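Local coordinates for protein InvG (PDB 4G08) that forms a ring-shaped multimer with an apparent central pore in the outer membrane, as part of the type III secretion system that injects effector proteins into host cells, at residues 71-75 with 112-117; 80-84 with 132-136. All blocks are in the same frame, centred on the assembly; numbering follows the deposited sequence.

Both contacts join the same two parts of the periplasmic region: the mixed sheet of strands 38-40, 80-84 and 71-75 in the N0 domain on one side, the second, short domain on the other. Strands 71-75 and 80-84 are antiparallel neighbours in that sheet, and Tyr74 O lies 2.8 Å from Tyr81 N; the two centres are about 7 Å apart. Contact 1 is the more buried, yet it is largely polar and wet, because strand and loop exchange tyrosine hydroxyls, and Asn114 meets the strand's backbone through water. Contact 2 lies nearer the surface and is mostly apolar, with tyrosines from the sheet face resting on prolines and valine where helix 134-150 begins.

Contact 1. Residues 71-75 with 112-117; sequences LIWYF and LYNKNY
Trp73 N donates to Tyr117 OH at 3.1 Å (N-H...O 148°), and Tyr74 OH lies 2.8 Å from Leu112 O. Both hydroxyls span the gap because tyrosine is long enough to carry a polar tip from one backbone to the other; Tyr74 takes chi1 t and Tyr117 chi1 m. Water continues the bridge. Water 1 donates to Trp73 O (3.0 Å) and accepts from Asn114 ND2 (2.8 Å), while water 2 accepts from Phe75 N (2.8 Å) and, weakly, from Asn114 ND2 (2.8 Å).

Residues 71-75 are an extended strand, an outer strand of its N0-domain sheet. Ile72 and Tyr74 bond through their backbones to strand 80-84, so Trp73 and Phe75 offer theirs outward. Residues 112-117 form a loop running the opposite way, with CA distances of 7.6 Å for Tyr74-Asn114 and 9.2 Å for Ile72-Asn116. The loop closes in a type I turn, Tyr117 N to Asn114 O at 3.0 Å, and Asn114 OD1 accepts from Asn116 N (2.8 Å) in an Asx turn. Asn114, chi1 t, thus shapes the turn with its oxygen and sends its amide nitrogen to the waters.

Packing is modest. Ile72 CB approaches Tyr117 OH at 3.5 Å and CZ at 4.2 Å; the edge of the Tyr74 ring meets Asn114, CD1 to ND2 3.8 Å. Trp73, chi1 p, packs on helix 58-69. About 307 Å² is buried. The chemistry is that of a hydrated domain interface, in which the Tyr117 hydroxyl and two waters serve the strand's backbone, and the Tyr74 hydroxyl reaches back to the loop.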
ATOM      1  N   LEU A  71      -4.027  -8.661   5.708  1.00 14.55           N
ATOM      2  CA  LEU A  71      -2.811  -7.948   5.336  1.00 16.93           C
ATOM      3  C   LEU A  71      -3.147  -6.712   4.507  1.00 14.77           C
ATOM      4  O   LEU A  71      -4.176  -6.659   3.824  1.00 16.15           O
ATOM      5  CB  LEU A  71      -1.894  -8.855   4.512  1.00 14.94           C
ATOM      6  CG  LEU A  71      -1.549 -10.230   5.071  1.00 16.85           C
ATOM      7  CD1 LEU A  71      -0.626 -10.975   4.121  1.00 19.86           C
ATOM      8  CD2 LEU A  71      -0.905 -10.084   6.432  1.00 18.87           C
ATOM      9  N   ILE A  72      -2.176  -5.816   4.408  1.00 12.32           N
ATOM     10  CA  ILE A  72      -2.216  -4.762   3.417  1.00 12.21           C
ATOM     11  C   ILE A  72      -0.839  -4.643   2.778  1.00 17.07           C
ATOM     12  O   ILE A  72       0.167  -4.967   3.403  1.00 13.92           O
ATOM     13  CB  ILE A  72      -2.609  -3.423   4.069  1.00 20.00           C
ATOM     14  CG1 ILE A  72      -1.640  -3.087   5.202  1.00 16.59           C
ATOM     15  CG2 ILE A  72      -4.009  -3.519   4.645  1.00 18.00           C
ATOM     16  CD1 ILE A  72      -2.003  -1.847   5.997  1.00 16.16           C
ATOM     17  N   TRP A  73      -0.812  -4.319   1.494  1.00 17.42           N
ATOM     18  CA  TRP A  73       0.442  -4.305   0.756  1.00 15.98           C
ATOM     19  C   TRP A  73       0.515  -3.171  -0.244  1.00 16.25           C
ATOM     20  O   TRP A  73      -0.497  -2.581  -0.616  1.00 15.20           O
ATOM     21  CB  TRP A  73       0.665  -5.634   0.049  1.00 15.57           C
ATOM     22  CG  TRP A  73      -0.285  -5.881  -1.035  1.00 16.17           C
ATOM     23  CD1 TRP A  73      -1.590  -6.226  -0.909  1.00 20.21           C
ATOM     24  CD2 TRP A  73      -0.009  -5.834  -2.433  1.00 19.08           C
ATOM     25  NE1 TRP A  73      -2.160  -6.368  -2.145  1.00 26.40           N
ATOM     26  CE2 TRP A  73      -1.200  -6.165  -3.100  1.00 25.82           C
ATOM     27  CE3 TRP A  73       1.138  -5.573  -3.184  1.00 25.67           C
ATOM     28  CZ2 TRP A  73      -1.276  -6.258  -4.484  1.00 28.40           C
ATOM     29  CZ3 TRP A  73       1.052  -5.626  -4.560  1.00 32.89           C
ATOM     30  CH2 TRP A  73      -0.143  -5.979  -5.196  1.00 36.63           C
ATOM     31  N   TYR A  74       1.745  -2.827  -0.604  1.00 17.57           N
ATOM     32  CA  TYR A  74       2.014  -1.748  -1.532  1.00 14.23           C
ATOM     33  C   TYR A  74       3.242  -2.106  -2.359  1.00 15.00           C
ATOM     34  O   TYR A  74       4.220  -2.625  -1.831  1.00 16.38           O
ATOM     35  CB  TYR A  74       2.266  -0.458  -0.752  1.00 16.02           C
ATOM     36  CG  TYR A  74       2.446   0.755  -1.618  1.00 14.33           C
ATOM     37  CD1 TYR A  74       1.464   1.140  -2.516  1.00 13.63           C
ATOM     38  CD2 TYR A  74       3.629   1.471  -1.596  1.00 17.26           C
ATOM     39  CE1 TYR A  74       1.625   2.253  -3.307  1.00 19.28           C
ATOM     40  CE2 TYR A  74       3.810   2.572  -2.403  1.00 20.91           C
ATOM     41  CZ  TYR A  74       2.822   2.933  -3.286  1.00 24.83           C
ATOM     42  OH  TYR A  74       3.039   3.974  -4.159  1.00 25.79           O
ATOM     43  N   PHE A  75       3.157  -1.896  -3.664  1.00 13.11           N
ATOM     44  CA  PHE A  75       4.323  -1.974  -4.538  1.00 12.64           C
ATOM     45  C   PHE A  75       4.680  -0.562  -4.961  1.00 20.01           C
ATOM     46  O   PHE A  75       3.835   0.145  -5.510  1.00 19.88           O
ATOM     47  CB  PHE A  75       3.982  -2.803  -5.778  1.00 17.11           C
ATOM     48  CG  PHE A  75       5.044  -2.780  -6.836  1.00 16.76           C
ATOM     49  CD1 PHE A  75       6.309  -3.264  -6.575  1.00 13.92           C
ATOM     50  CD2 PHE A  75       4.733  -2.388  -8.123  1.00 20.53           C
ATOM     51  CE1 PHE A  75       7.273  -3.271  -7.561  1.00 22.82           C
ATOM     52  CE2 PHE A  75       5.690  -2.391  -9.112  1.00 23.04           C
ATOM     53  CZ  PHE A  75       6.963  -2.832  -8.830  1.00 25.43           C
ATOM     54  N   LEU A 112       1.895   6.307  -8.485  1.00 28.77           N
ATOM     55  CA  LEU A 112       2.065   5.976  -7.076  1.00 32.92           C
ATOM     56  C   LEU A 112       0.753   5.601  -6.429  1.00 27.09           C
ATOM     57  O   LEU A 112       0.723   5.088  -5.309  1.00 27.08           O
ATOM     58  CB  LEU A 112       2.699   7.127  -6.313  1.00 28.24           C
ATOM     59  CG  LEU A 112       3.934   7.721  -6.971  1.00 33.35           C
ATOM     60  CD1 LEU A 112       3.875   9.219  -6.758  1.00 31.29           C
ATOM     61  CD2 LEU A 112       5.193   7.136  -6.360  1.00 34.04           C
ATOM     62  N   TYR A 113      -0.331   5.978  -7.090  1.00 26.59           N
ATOM     63  CA  TYR A 113      -1.664   5.754  -6.572  1.00 25.57           C
ATOM     64  C   TYR A 113      -1.963   4.260  -6.530  1.00 27.39           C
ATOM     65  O   TYR A 113      -1.397   3.481  -7.304  1.00 24.86           O
ATOM     66  CB  TYR A 113      -2.678   6.479  -7.451  1.00 24.31           C
ATOM     67  CG  TYR A 113      -4.101   6.274  -7.036  1.00 23.66           C
ATOM     68  CD1 TYR A 113      -4.649   7.009  -6.008  1.00 17.51           C
ATOM     69  CD2 TYR A 113      -4.910   5.369  -7.700  1.00 26.52           C
ATOM     70  CE1 TYR A 113      -5.969   6.863  -5.659  1.00 29.61           C
ATOM     71  CE2 TYR A 113      -6.228   5.202  -7.350  1.00 25.90           C
ATOM     72  CZ  TYR A 113      -6.748   5.943  -6.319  1.00 24.06           C
ATOM     73  OH  TYR A 113      -8.059   5.766  -5.947  1.00 33.92           O
ATOM     74  N   ASN A 114      -2.640   3.841  -5.468  1.00 20.18           N
ATOM     75  CA  ASN A 114      -3.078   2.462  -5.342  1.00 21.38           C
ATOM     76  C   ASN A 114      -4.572   2.440  -5.155  1.00 21.74           C
ATOM     77  O   ASN A 114      -5.069   2.975  -4.170  1.00 19.80           O
ATOM     78  CB  ASN A 114      -2.435   1.825  -4.119  1.00 20.36           C
ATOM     79  CG  ASN A 114      -2.730   0.353  -4.015  1.00 21.11           C
ATOM     80  OD1 ASN A 114      -3.890  -0.063  -4.005  1.00 23.73           O
ATOM     81  ND2 ASN A 114      -1.684  -0.452  -3.952  1.00 26.81           N
ATOM     82  N   LYS A 115      -5.284   1.777  -6.060  1.00 18.58           N
ATOM     83  CA  LYS A 115      -6.732   1.809  -6.035  1.00 20.14           C
ATOM     84  C   LYS A 115      -7.371   1.205  -4.779  1.00 21.98           C
ATOM     85  O   LYS A 115      -8.491   1.486  -4.462  1.00 17.69           O
ATOM     86  CB  LYS A 115      -7.325   1.146  -7.267  1.00 24.96           C
ATOM     87  CG  LYS A 115      -7.057  -0.297  -7.363  1.00 33.38           C
ATOM     88  CD  LYS A 115      -8.036  -0.967  -8.275  1.00 44.85           C
ATOM     89  CE  LYS A 115      -7.442  -2.210  -8.873  1.00 46.30           C
ATOM     90  NZ  LYS A 115      -7.939  -3.451  -8.287  1.00 49.15           N
ATOM     91  N   ASN A 116      -6.611   0.372  -4.100  1.00 17.80           N
ATOM     92  CA  ASN A 116      -7.104  -0.285  -2.898  1.00 16.48           C
ATOM     93  C   ASN A 116      -7.174   0.674  -1.715  1.00 16.64           C
ATOM     94  O   ASN A 116      -7.884   0.420  -0.743  1.00 15.75           O
ATOM     95  CB  ASN A 116      -6.216  -1.476  -2.556  1.00 21.28           C
ATOM     96  CG  ASN A 116      -6.225  -2.532  -3.645  1.00 38.43           C
ATOM     97  OD1 ASN A 116      -7.276  -3.064  -3.996  1.00 30.91           O
ATOM     98  ND2 ASN A 116      -5.077  -2.736  -4.275  1.00 40.81           N
ATOM     99  N   TYR A 117      -6.467   1.793  -1.827  1.00 13.54           N
ATOM    100  CA  TYR A 117      -6.391   2.765  -0.739  1.00 17.24           C
ATOM    101  C   TYR A 117      -6.686   4.170  -1.240  1.00 15.71           C
ATOM    102  O   TYR A 117      -5.795   5.014  -1.317  1.00 16.46           O
ATOM    103  CB  TYR A 117      -5.021   2.716  -0.068  1.00 13.27           C
ATOM    104  CG  TYR A 117      -4.546   1.313   0.217  1.00 12.99           C
ATOM    105  CD1 TYR A 117      -5.194   0.509   1.142  1.00 15.90           C
ATOM    106  CD2 TYR A 117      -3.474   0.781  -0.469  1.00 15.56           C
ATOM    107  CE1 TYR A 117      -4.794  -0.797   1.353  1.00 16.66           C
ATOM    108  CE2 TYR A 117      -3.081  -0.523  -0.280  1.00 15.04           C
ATOM    109  CZ  TYR A 117      -3.761  -1.318   0.606  1.00 18.86           C
ATOM    110  OH  TYR A 117      -3.349  -2.621   0.771  1.00 18.15           O
TER
HETATM  111  O   HOH W   1      -2.246  -3.053  -2.997  1.00 29.95           O
HETATM  112  O   HOH W   2       0.836  -0.941  -4.959  1.00 27.19           O
HETATM  113  O   HOH W   3       1.093   1.260  -7.100  1.00 39.22           O

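Contact 2. Residues 80-84 with 132-136; sequences IYIYD and GPPVY
Tyr83 lays one ring face over Pro134, whose CD sits 3.6 Å from the ring centroid and 10° off its normal, a close CH-pi contact. This is the start of a helix docking on a sheet face across a domain boundary: strand 80-84 of the N0 domain receives the first turn of helix 134-150 from the second domain. CA atoms approach to 6.9 Å for Tyr83-Pro133 and 7.9 Å for Tyr81-Val135.

Strand 80-84 is extended, so Tyr81 and Tyr83, two residues apart and both chi1 m, point toward the helix, whereas Ile82 points away. Gly132 is nearly fully extended (phi/psi 177/-163), and a CB there would clash with Pro133 CD. Pro133 is the N-cap and Pro134 opens the helix, a place that suits proline because no backbone N-H is required of it; Tyr136 N bonds weakly to Pro133 O at 2.9 Å.

Pro133 CB touches Tyr83 CE1 at 3.6 Å. Val135, chi1 p, puts CG1 over the face of Tyr81, 4.3 Å from its centroid and 23° off the normal, with CG1 also 4.2 Å from Tyr83 CE1. The Tyr81 hydroxyl bonds to Asp76. Broad rings against compact aliphatic groups bury about 226 Å², and the one polar link is weak, Val135 N donating to Tyr83 OH at 3.4 Å.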
ATOM      1  N   ILE A  80       8.179  -4.402  -2.698  1.00 11.47           N
ATOM      2  CA  ILE A  80       6.841  -4.726  -2.219  1.00 11.87           C
ATOM      3  C   ILE A  80       6.828  -4.729  -0.695  1.00 15.74           C
ATOM      4  O   ILE A  80       7.678  -5.355  -0.059  1.00 13.92           O
ATOM      5  CB  ILE A  80       6.378  -6.101  -2.733  1.00 13.05           C
ATOM      6  CG1 ILE A  80       6.291  -6.088  -4.259  1.00 19.61           C
ATOM      7  CG2 ILE A  80       5.033  -6.473  -2.128  1.00 15.52           C
ATOM      8  CD1 ILE A  80       5.944  -7.431  -4.864  1.00 20.70           C
ATOM      9  N   TYR A  81       5.898  -3.996  -0.109  1.00 13.39           N
ATOM     10  CA  TYR A  81       5.783  -3.885   1.337  1.00 11.10           C
ATOM     11  C   TYR A  81       4.518  -4.577   1.788  1.00 13.35           C
ATOM     12  O   TYR A  81       3.485  -4.355   1.279  1.00 13.48           O
ATOM     13  CB  TYR A  81       5.761  -2.419   1.799  1.00 12.69           C
ATOM     14  CG  TYR A  81       6.926  -1.594   1.345  1.00 18.56           C
ATOM     15  CD1 TYR A  81       6.994  -1.137   0.056  1.00 17.59           C
ATOM     16  CD2 TYR A  81       7.932  -1.240   2.196  1.00 23.43           C
ATOM     17  CE1 TYR A  81       8.012  -0.413  -0.367  1.00 25.05           C
ATOM     18  CE2 TYR A  81       8.970  -0.494   1.753  1.00 22.56           C
ATOM     19  CZ  TYR A  81       9.001  -0.087   0.470  1.00 26.06           C
ATOM     20  OH  TYR A  81      10.014   0.684  -0.032  1.00 42.60           O
ATOM     21  N   ILE A  82       4.654  -5.407   2.789  1.00 10.37           N
ATOM     22  CA  ILE A  82       3.538  -6.153   3.353  1.00  8.93           C
ATOM     23  C   ILE A  82       3.418  -5.880   4.849  1.00  9.65           C
ATOM     24  O   ILE A  82       4.402  -5.932   5.588  1.00 12.95           O
ATOM     25  CB  ILE A  82       3.702  -7.665   3.118  1.00 11.50           C
ATOM     26  CG1 ILE A  82       3.716  -7.960   1.615  1.00 15.78           C
ATOM     27  CG2 ILE A  82       2.575  -8.435   3.795  1.00 15.42           C
ATOM     28  CD1 ILE A  82       4.306  -9.304   1.260  1.00 20.78           C
ATOM     29  N   TYR A  83       2.208  -5.521   5.265  1.00 12.43           N
ATOM     30  CA  TYR A  83       1.915  -5.222   6.661  1.00 14.77           C
ATOM     31  C   TYR A  83       0.711  -6.018   7.116  1.00 10.83           C
ATOM     32  O   TYR A  83      -0.148  -6.357   6.310  1.00 12.19           O
ATOM     33  CB  TYR A  83       1.572  -3.747   6.844  1.00 12.46           C
ATOM     34  CG  TYR A  83       2.622  -2.795   6.362  1.00 10.98           C
ATOM     35  CD1 TYR A  83       2.609  -2.347   5.055  1.00 13.06           C
ATOM     36  CD2 TYR A  83       3.471  -2.171   7.262  1.00 11.92           C
ATOM     37  CE1 TYR A  83       3.506  -1.408   4.619  1.00 15.84           C
ATOM     38  CE2 TYR A  83       4.353  -1.205   6.842  1.00 15.82           C
ATOM     39  CZ  TYR A  83       4.364  -0.830   5.516  1.00 17.23           C
ATOM     40  OH  TYR A  83       5.222   0.142   5.071  1.00 23.84           O
ATOM     41  N   ASP A  84       0.556  -6.116   8.432  1.00 14.74           N
ATOM     42  CA  ASP A  84      -0.679  -6.583   9.043  1.00 15.34           C
ATOM     43  C   ASP A  84      -1.723  -5.490   8.913  1.00 15.47           C
ATOM     44  O   ASP A  84      -1.402  -4.310   8.998  1.00 14.96           O
ATOM     45  CB  ASP A  84      -0.433  -6.899  10.522  1.00 16.04           C
ATOM     46  CG  ASP A  84      -1.588  -7.644  11.164  1.00 34.71           C
ATOM     47  OD1 ASP A  84      -1.705  -8.871  10.929  1.00 32.85           O
ATOM     48  OD2 ASP A  84      -2.212  -7.079  12.087  1.00 25.92           O
ATOM     49  N   GLY A 132      -4.223   3.266   4.648  1.00 13.29           N
ATOM     50  CA  GLY A 132      -3.500   2.226   3.950  1.00 14.20           C
ATOM     51  C   GLY A 132      -2.141   1.981   4.545  1.00 16.94           C
ATOM     52  O   GLY A 132      -1.850   2.419   5.656  1.00 17.60           O
ATOM     53  N   PRO A 133      -1.283   1.310   3.783  1.00 12.94           N
ATOM     54  CA  PRO A 133       0.042   0.977   4.275  1.00 14.32           C
ATOM     55  C   PRO A 133       0.813   2.231   4.629  1.00 16.60           C
ATOM     56  O   PRO A 133       0.771   3.212   3.895  1.00 16.63           O
ATOM     57  CB  PRO A 133       0.701   0.278   3.090  1.00 13.56           C
ATOM     58  CG  PRO A 133      -0.409  -0.201   2.240  1.00 17.40           C
ATOM     59  CD  PRO A 133      -1.612   0.638   2.518  1.00 15.99           C
ATOM     60  N   PRO A 134       1.594   2.171   5.707  1.00 17.66           N
ATOM     61  CA  PRO A 134       2.317   3.343   6.143  1.00 18.80           C
ATOM     62  C   PRO A 134       3.191   3.959   5.055  1.00 18.14           C
ATOM     63  O   PRO A 134       3.151   5.168   4.835  1.00 17.81           O
ATOM     64  CB  PRO A 134       3.171   2.803   7.282  1.00 21.35           C
ATOM     65  CG  PRO A 134       2.331   1.731   7.877  1.00 18.79           C
ATOM     66  CD  PRO A 134       1.528   1.140   6.755  1.00 20.12           C
ATOM     67  N   VAL A 135       3.913   3.137   4.316  1.00 16.41           N
ATOM     68  CA  VAL A 135       4.763   3.678   3.278  1.00 15.46           C
ATOM     69  C   VAL A 135       3.955   4.442   2.219  1.00 17.41           C
ATOM     70  O   VAL A 135       4.414   5.454   1.686  1.00 17.37           O
ATOM     71  CB  VAL A 135       5.558   2.574   2.594  1.00 19.07           C
ATOM     72  CG1 VAL A 135       4.606   1.627   1.898  1.00 19.91           C
ATOM     73  CG2 VAL A 135       6.536   3.182   1.614  1.00 24.96           C
ATOM     74  N   TYR A 136       2.737   3.986   1.953  1.00 13.95           N
ATOM     75  CA  TYR A 136       1.851   4.660   0.998  1.00 15.74           C
ATOM     76  C   TYR A 136       1.324   5.984   1.543  1.00 12.69           C
ATOM     77  O   TYR A 136       1.374   7.018   0.871  1.00 14.52           O
ATOM     78  CB  TYR A 136       0.683   3.742   0.646  1.00 14.24           C
ATOM     79  CG  TYR A 136      -0.321   4.355  -0.285  1.00 12.73           C
ATOM     80  CD1 TYR A 136      -0.007   4.615  -1.607  1.00 17.98           C
ATOM     81  CD2 TYR A 136      -1.622   4.552   0.129  1.00 16.59           C
ATOM     82  CE1 TYR A 136      -0.936   5.167  -2.457  1.00 19.16           C
ATOM     83  CE2 TYR A 136      -2.564   5.065  -0.717  1.00 14.28           C
ATOM     84  CZ  TYR A 136      -2.214   5.381  -2.001  1.00 17.40           C
ATOM     85  OH  TYR A 136      -3.200   5.809  -2.856  1.00 23.83           O
TER